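Local structure of ESAT-6-like protein MAB_3113 (Mycobacterium abscessus, 4I0X) at residues R24-K27 against E28-E32. The protein is of unknown function but belongs to the WXG100 (ESAT-6-like) family, is probably secreted, and forms a complex with its partner MAB_3112. The protein carries 4 engineered substitutions. Numbering follows the deposited sequence.
Sequences RGFK and EFVTE
V30 meets F26 one helical turn back, and its CG2 branch shows how i to i+4 spacing brings side chains together on one face of a helix. From CB, which sits 3.7 Å from F26 O, the CG2 branch turns back beside the backbone N of V30, because CG1 takes the position anti to that nitrogen (chi1 176°). CG2 thereby passes F26 O at 3.2 Å. It settles over one face of the F26 ring, 3.9 Å from its centroid and 15° off the ring normal, a CH-pi contact offset toward the rim at CE2. The same turn is closed by the bond from V30 N to F26 O, 2.9 Å long and nearly straight at the hydrogen (164°). Both residues belong to helix 11-47, one arm of the helical hairpin of the WXG100 fold, and both also pack against the chain of MAB_3112, F26 on its L26 and V30 on its M19. A different face carries K27, whose side chain touches L72, V73 and L76 of helix 52-87; its O accepts T31 N at 3.0 Å, while T31 CG2 stands 4.2 Å from K27 CD. On the flank, E28 runs alongside R24 with OE2 3.7 Å from R24 CG, yet their charged groups stay apart: R24 NE, 5.6 Å from E28 OE2, instead forms a salt bridge with E80 of helix 52-87.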
loop_
_atom_site.group_PDB
_atom_site.type_symbol
_atom_site.label_atom_id
_atom_site.label_comp_id
_atom_site.label_asym_id
_atom_site.label_seq_id
_atom_site.Cartn_x
_atom_site.Cartn_y
_atom_site.Cartn_z
ATOM N N ARG B 24 -9.946 2.451 -0.203
ATOM C CA ARG B 24 -9.626 3.563 0.659
ATOM C C ARG B 24 -9.214 3.121 2.085
ATOM O O ARG B 24 -8.261 3.614 2.648
ATOM C CB ARG B 24 -10.801 4.516 0.675
ATOM C CG ARG B 24 -10.648 5.707 1.577
ATOM C CD ARG B 24 -11.959 6.491 1.607
ATOM N NE ARG B 24 -12.531 6.551 0.268
ATOM C CZ ARG B 24 -13.739 6.133 -0.090
ATOM N NH1 ARG B 24 -14.598 5.631 0.789
ATOM N NH2 ARG B 24 -14.104 6.252 -1.357
ATOM N N GLY B 25 -9.911 2.148 2.628
ATOM C CA GLY B 25 -9.576 1.552 3.895
ATOM C C GLY B 25 -8.214 0.915 3.835
ATOM O O GLY B 25 -7.445 0.987 4.788
ATOM N N PHE B 26 -7.906 0.307 2.707
ATOM C CA PHE B 26 -6.602 -0.322 2.542
ATOM C C PHE B 26 -5.496 0.740 2.492
ATOM O O PHE B 26 -4.502 0.615 3.183
ATOM C CB PHE B 26 -6.586 -1.156 1.277
ATOM C CG PHE B 26 -5.316 -1.893 1.059
ATOM C CD1 PHE B 26 -4.985 -2.974 1.849
ATOM C CD2 PHE B 26 -4.464 -1.523 0.055
ATOM C CE1 PHE B 26 -3.799 -3.671 1.631
ATOM C CE2 PHE B 26 -3.275 -2.229 -0.175
ATOM C CZ PHE B 26 -2.960 -3.305 0.620
ATOM N N LYS B 27 -5.671 1.770 1.668
ATOM C CA LYS B 27 -4.713 2.861 1.622
ATOM C C LYS B 27 -4.476 3.467 2.995
ATOM O O LYS B 27 -3.353 3.782 3.345
ATOM C CB LYS B 27 -5.161 3.941 0.616
ATOM C CG LYS B 27 -4.240 5.122 0.514
ATOM C CD LYS B 27 -4.578 6.179 1.540
ATOM C CE LYS B 27 -4.708 7.511 0.894
ATOM N NZ LYS B 27 -4.970 8.588 1.899
ATOM N N GLU B 28 -5.530 3.668 3.782
ATOM C CA GLU B 28 -5.385 4.283 5.122
ATOM C C GLU B 28 -4.581 3.359 6.060
ATOM O O GLU B 28 -3.755 3.793 6.882
ATOM C CB GLU B 28 -6.756 4.511 5.763
ATOM C CG GLU B 28 -7.606 5.616 5.154
ATOM C CD GLU B 28 -9.056 5.606 5.679
ATOM O OE1 GLU B 28 -9.392 4.800 6.598
ATOM O OE2 GLU B 28 -9.865 6.409 5.154
ATOM N N PHE B 29 -4.882 2.078 5.953
ATOM C CA PHE B 29 -4.192 1.045 6.721
ATOM C C PHE B 29 -2.698 1.000 6.363
ATOM O O PHE B 29 -1.833 1.000 7.236
ATOM C CB PHE B 29 -4.856 -0.294 6.439
ATOM C CG PHE B 29 -4.075 -1.482 6.952
ATOM C CD1 PHE B 29 -3.967 -1.731 8.312
ATOM C CD2 PHE B 29 -3.463 -2.338 6.070
ATOM C CE1 PHE B 29 -3.258 -2.818 8.781
ATOM C CE2 PHE B 29 -2.741 -3.446 6.538
ATOM C CZ PHE B 29 -2.659 -3.691 7.886
ATOM N N VAL B 30 -2.400 1.043 5.079
ATOM C CA VAL B 30 -1.009 1.039 4.645
ATOM C C VAL B 30 -0.254 2.273 5.117
ATOM O O VAL B 30 0.846 2.155 5.634
ATOM C CB VAL B 30 -0.856 0.932 3.136
ATOM C CG1 VAL B 30 0.641 1.029 2.766
ATOM C CG2 VAL B 30 -1.480 -0.368 2.634
ATOM N N THR B 31 -0.828 3.458 4.956
ATOM C CA THR B 31 -0.104 4.676 5.335
ATOM C C THR B 31 0.057 4.855 6.854
ATOM O O THR B 31 1.096 5.341 7.345
ATOM C CB THR B 31 -0.751 5.908 4.741
ATOM O OG1 THR B 31 -2.083 6.007 5.222
ATOM C CG2 THR B 31 -0.767 5.823 3.203
ATOM N N GLU B 32 -0.967 4.477 7.608
ATOM C CA GLU B 32 -0.897 4.509 9.047
ATOM C C GLU B 32 0.257 3.642 9.543
ATOM O O GLU B 32 0.996 4.025 10.456
ATOM C CB GLU B 32 -2.214 4.026 9.660
ATOM C CG GLU B 32 -2.250 4.015 11.155
ATOM C CD GLU B 32 -3.597 3.549 11.711
ATOM O OE1 GLU B 32 -4.468 3.117 10.912
ATOM O OE2 GLU B 32 -3.788 3.612 12.947
#